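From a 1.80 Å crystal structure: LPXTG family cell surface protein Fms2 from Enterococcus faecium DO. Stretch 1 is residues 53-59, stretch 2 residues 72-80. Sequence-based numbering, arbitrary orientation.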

ATOM      1  N   LYS A  53     -13.498  -3.654  -1.472  1.00 23.58           N
ATOM      2  CA  LYS A  53     -13.224  -2.236  -1.678  1.00 22.63           C
ATOM      3  C   LYS A  53     -11.788  -1.968  -2.118  1.00 21.51           C
ATOM      4  O   LYS A  53     -11.096  -1.117  -1.549  1.00 19.74           O
ATOM      5  CB  LYS A  53     -13.592  -1.437  -0.426  1.00 21.23           C
ATOM      6  CG  LYS A  53     -15.102  -1.379  -0.172  1.00 23.03           C
ATOM      7  CD  LYS A  53     -15.388  -0.816   1.219  1.00 22.61           C
ATOM      8  CE  LYS A  53     -16.874  -0.868   1.562  1.00 25.42           C
ATOM      9  NZ  LYS A  53     -17.148  -0.455   2.983  1.00 28.08           N
ATOM     10  N   VAL A  54     -11.362  -2.697  -3.147  1.00 19.23           N
ATOM     11  CA  VAL A  54      -9.983  -2.647  -3.634  1.00 19.43           C
ATOM     12  C   VAL A  54      -9.711  -1.430  -4.514  1.00 19.21           C
ATOM     13  O   VAL A  54     -10.374  -1.215  -5.526  1.00 19.22           O
ATOM     14  CB  VAL A  54      -9.634  -3.950  -4.389  1.00 22.09           C
ATOM     15  CG1 VAL A  54      -8.208  -3.910  -4.932  1.00 19.74           C
ATOM     16  CG2 VAL A  54      -9.809  -5.137  -3.451  1.00 21.45           C
ATOM     17  N   ILE A  55      -8.719  -0.641  -4.123  1.00 17.57           N
ATOM     18  CA  ILE A  55      -8.263   0.483  -4.925  1.00 18.08           C
ATOM     19  C   ILE A  55      -7.185  -0.055  -5.856  1.00 18.26           C
ATOM     20  O   ILE A  55      -7.030   0.392  -6.998  1.00 16.84           O
ATOM     21  CB  ILE A  55      -7.711   1.585  -3.999  1.00 17.89           C
ATOM     22  CG1 ILE A  55      -8.839   2.134  -3.116  1.00 17.17           C
ATOM     23  CG2 ILE A  55      -7.039   2.723  -4.790  1.00 17.64           C
ATOM     24  CD1 ILE A  55      -8.321   2.908  -1.887  1.00 16.80           C
ATOM     25  N   GLY A  56      -6.439  -1.041  -5.364  1.00 17.82           N
ATOM     26  CA  GLY A  56      -5.475  -1.731  -6.199  1.00 17.51           C
ATOM     27  C   GLY A  56      -4.678  -2.734  -5.399  1.00 17.47           C
ATOM     28  O   GLY A  56      -4.720  -2.723  -4.166  1.00 16.07           O
ATOM     29  N   GLU A  57      -3.949  -3.600  -6.098  1.00 17.53           N
ATOM     30  CA  GLU A  57      -3.189  -4.655  -5.445  1.00 17.06           C
ATOM     31  C   GLU A  57      -2.010  -5.114  -6.294  1.00 18.31           C
ATOM     32  O   GLU A  57      -1.994  -4.928  -7.509  1.00 17.88           O
ATOM     33  CB  GLU A  57      -4.090  -5.853  -5.109  1.00 18.76           C
ATOM     34  CG  GLU A  57      -4.683  -6.525  -6.332  1.00 20.71           C
ATOM     35  CD  GLU A  57      -5.683  -7.613  -5.990  1.00 22.03           C
ATOM     36  OE1 GLU A  57      -5.542  -8.262  -4.926  1.00 22.32           O
ATOM     37  OE2 GLU A  57      -6.607  -7.825  -6.810  1.00 23.41           O
ATOM     38  N   VAL A  58      -1.034  -5.745  -5.650  1.00 17.48           N
ATOM     39  CA  VAL A  58       0.126  -6.252  -6.364  1.00 17.24           C
ATOM     40  C   VAL A  58       0.621  -7.508  -5.657  1.00 17.06           C
ATOM     41  O   VAL A  58       0.477  -7.645  -4.437  1.00 14.72           O
ATOM     42  CB  VAL A  58       1.251  -5.182  -6.477  1.00 17.69           C
ATOM     43  CG1 VAL A  58       1.828  -4.840  -5.108  1.00 17.48           C
ATOM     44  CG2 VAL A  58       2.350  -5.644  -7.423  1.00 17.85           C
ATOM     45  N   TYR A  59       1.166  -8.431  -6.440  1.00 16.88           N
ATOM     46  CA  TYR A  59       1.755  -9.659  -5.917  1.00 18.38           C
ATOM     47  C   TYR A  59       3.256  -9.621  -6.170  1.00 19.17           C
ATOM     48  O   TYR A  59       3.697  -9.328  -7.290  1.00 19.00           O
ATOM     49  CB  TYR A  59       1.135 -10.881  -6.600  1.00 19.28           C
ATOM     50  CG  TYR A  59      -0.319 -11.115  -6.263  1.00 19.79           C
ATOM     51  CD1 TYR A  59      -0.682 -11.840  -5.134  1.00 20.12           C
ATOM     52  CD2 TYR A  59      -1.327 -10.619  -7.079  1.00 20.43           C
ATOM     53  CE1 TYR A  59      -2.012 -12.059  -4.828  1.00 22.22           C
ATOM     54  CE2 TYR A  59      -2.658 -10.832  -6.779  1.00 22.31           C
ATOM     55  CZ  TYR A  59      -2.991 -11.554  -5.655  1.00 22.98           C
ATOM     56  OH  TYR A  59      -4.316 -11.770  -5.352  1.00 28.14           O
TER
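Stretch 2 (72-80) TIMISAELS

Stretch 2 enters as a strand, with 72-76 extended, and then leaves the strand in a loop that runs to S80. In stretch 1, V54 is extended, the chain turns a corner at I55, and a strand runs on through Y59. The two strands, 56-59 and 72-76, run in roughly opposite directions, with 126° between their N-to-C directions. Their axes approach to 5.3 Å. This angle is far from the 180° of a regular antiparallel pair.

The CA atoms of I55 and E78 lie 5.3 Å apart, as do those of G56 and A77. The CA atoms of E57 and I75 are 5.6 Å apart. One direct hydrogen bond joins the stretches: E78 N donates to I55 O at 2.8 Å, with an angle of 161° at the hydrogen. E78 has phi/psi of -101/-2, so the chain of stretch 2 is no longer extended there. Next to this bond, G56 CA makes a CA-H...O contact with S76 O at 3.6 Å.

Beyond G56, two waters link the backbones. Water 1 accepts from E57 N at 2.9 Å and lies 2.9 Å from S76 O and 2.7 Å from E78 OE2. Water 2 accepts from S76 N at 2.8 Å and donates to E57 O at 2.8 Å. Thus E57 and S76 are linked through solvent rather than directly.

G56 has no side chain, and I75 packs closely on its backbone, with I75 CG2 3.4 Å from G56 C. The same methyl, I75 CG2, is 3.4 Å from E57 N. A CB on G56 would clash with S76 O and I75 CG2.

V58 points toward stretch 2, with chi1 in the p well. V58 CG1 lies 3.8 Å from I73 CG2 and 3.9 Å from I75 CG1, so one methyl touches both isoleucines. V58 CB also sits 3.6 Å from M74 O. The side chain of M74, a selenomethionine, starts away from stretch 1.

At the other end, I55 CG1 meets L79 CD1 at 4.2 Å. I55 starts away from stretch 2, while L79 points toward stretch 1. E78 also points toward stretch 1, and E78 OE1 lies 3.9 Å from V54 CG1. Water 3 donates to both E57 OE2, at 2.6 Å, and E78 OE2, at 2.7 Å, and so bridges the two carboxylates. K53, Y59, T72 and S80 make no contact across the stretches.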

ATOM      1  N   THR A  72       9.692   0.392  -1.875  1.00 19.62           N
ATOM      2  CA  THR A  72       8.699   0.989  -2.744  1.00 19.99           C
ATOM      3  C   THR A  72       7.750  -0.040  -3.343  1.00 20.03           C
ATOM      4  O   THR A  72       8.165  -0.934  -4.072  1.00 21.11           O
ATOM      5  CB  THR A  72       9.362   1.794  -3.856  1.00 22.14           C
ATOM      6  OG1 THR A  72       9.963   2.965  -3.286  1.00 26.10           O
ATOM      7  CG2 THR A  72       8.334   2.215  -4.857  1.00 20.90           C
ATOM      8  N   ILE A  73       6.472   0.096  -3.017  1.00 18.69           N
ATOM      9  CA  ILE A  73       5.430  -0.739  -3.593  1.00 18.57           C
ATOM     10  C   ILE A  73       4.752   0.030  -4.720  1.00 19.24           C
ATOM     11  O   ILE A  73       4.451   1.226  -4.587  1.00 19.69           O
ATOM     12  CB  ILE A  73       4.393  -1.144  -2.533  1.00 18.98           C
ATOM     13  CG1 ILE A  73       5.076  -1.946  -1.421  1.00 19.87           C
ATOM     14  CG2 ILE A  73       3.274  -1.969  -3.159  1.00 19.06           C
ATOM     15  CD1 ILE A  73       4.227  -2.162  -0.174  1.00 19.83           C
HETATM   16  N   MSE A  74       4.529  -0.652  -5.839  1.00 19.16           N
HETATM   17  CA  MSE A  74       3.859  -0.035  -6.974  1.00 19.35           C
HETATM   18  C   MSE A  74       2.574  -0.784  -7.239  1.00 19.28           C
HETATM   19  O   MSE A  74       2.584  -2.014  -7.405  1.00 18.75           O
HETATM   20  CB  MSE A  74       4.756  -0.076  -8.203  1.00 21.06           C
HETATM   21  CG  MSE A  74       6.114   0.579  -7.982  1.00 25.16           C
HETATM   22 SE   MSE A  74       7.099   0.611  -9.674  1.00 51.85          SE
HETATM   23  CE  MSE A  74       5.659   0.013 -10.871  1.00 29.25           C
ATOM     24  N   ILE A  75       1.470  -0.042  -7.278  1.00 17.34           N
ATOM     25  CA  ILE A  75       0.140  -0.625  -7.442  1.00 19.32           C
ATOM     26  C   ILE A  75      -0.641  -0.005  -8.609  1.00 19.21           C
ATOM     27  O   ILE A  75      -0.738   1.220  -8.730  1.00 18.75           O
ATOM     28  CB  ILE A  75      -0.660  -0.505  -6.124  1.00 20.22           C
ATOM     29  CG1 ILE A  75      -0.136  -1.519  -5.091  1.00 18.05           C
ATOM     30  CG2 ILE A  75      -2.125  -0.759  -6.360  1.00 18.83           C
ATOM     31  CD1 ILE A  75      -0.732  -1.363  -3.684  1.00 18.18           C
ATOM     32  N   SER A  76      -1.206  -0.846  -9.474  1.00 19.24           N
ATOM     33  CA  SER A  76      -2.038  -0.330 -10.562  1.00 19.30           C
ATOM     34  C   SER A  76      -3.345   0.222  -9.983  1.00 18.05           C
ATOM     35  O   SER A  76      -4.023  -0.471  -9.236  1.00 18.84           O
ATOM     36  CB  SER A  76      -2.307  -1.452 -11.567  1.00 21.50           C
ATOM     37  OG  SER A  76      -3.106  -1.014 -12.639  1.00 25.29           O
ATOM     38  N   ALA A  77      -3.701   1.467 -10.312  1.00 18.20           N
ATOM     39  CA  ALA A  77      -4.896   2.105  -9.739  1.00 18.60           C
ATOM     40  C   ALA A  77      -6.197   1.673 -10.420  1.00 18.98           C
ATOM     41  O   ALA A  77      -6.368   1.881 -11.620  1.00 20.16           O
ATOM     42  CB  ALA A  77      -4.764   3.636  -9.814  1.00 17.98           C
ATOM     43  N   GLU A  78      -7.133   1.130  -9.646  1.00 17.32           N
ATOM     44  CA  GLU A  78      -8.413   0.687 -10.199  1.00 18.13           C
ATOM     45  C   GLU A  78      -9.548   1.684  -9.930  1.00 18.39           C
ATOM     46  O   GLU A  78     -10.689   1.474 -10.361  1.00 17.71           O
ATOM     47  CB  GLU A  78      -8.759  -0.709  -9.652  1.00 18.49           C
ATOM     48  CG  GLU A  78      -7.604  -1.707  -9.810  1.00 19.09           C
ATOM     49  CD  GLU A  78      -7.891  -3.088  -9.225  1.00 20.32           C
ATOM     50  OE1 GLU A  78      -9.007  -3.316  -8.697  1.00 19.61           O
ATOM     51  OE2 GLU A  78      -6.992  -3.967  -9.316  1.00 21.30           O
ATOM     52  N   LEU A  79      -9.220   2.758  -9.211  1.00 17.62           N
ATOM     53  CA  LEU A  79     -10.124   3.883  -8.961  1.00 18.75           C
ATOM     54  C   LEU A  79      -9.351   5.160  -9.258  1.00 17.61           C
ATOM     55  O   LEU A  79      -8.140   5.240  -9.002  1.00 16.68           O
ATOM     56  CB  LEU A  79     -10.599   3.933  -7.499  1.00 19.00           C
ATOM     57  CG  LEU A  79     -11.717   3.017  -7.000  1.00 22.13           C
ATOM     58  CD1 LEU A  79     -12.039   3.315  -5.525  1.00 23.65           C
ATOM     59  CD2 LEU A  79     -12.962   3.193  -7.842  1.00 21.21           C
ATOM     60  N   SER A  80     -10.048   6.155  -9.797  1.00 17.38           N
ATOM     61  CA  SER A  80      -9.419   7.427 -10.149  1.00 17.59           C
ATOM     62  C   SER A  80      -9.008   8.146  -8.881  1.00 18.12           C
ATOM     63  O   SER A  80      -9.511   7.838  -7.807  1.00 17.63           O
ATOM     64  CB  SER A  80     -10.401   8.312 -10.892  1.00 18.16           C
ATOM     65  OG  SER A  80     -11.416   8.747 -10.004  1.00 18.10           O
TER
HETATM   66  O   HOH W   1      -4.399  -3.295  -8.947  1.00 18.55           O
HETATM   67  O   HOH W   2      -0.803  -3.608  -9.659  1.00 20.36           O
HETATM   68  O   HOH W   3      -6.666  -6.622  -9.089  1.00 24.38           O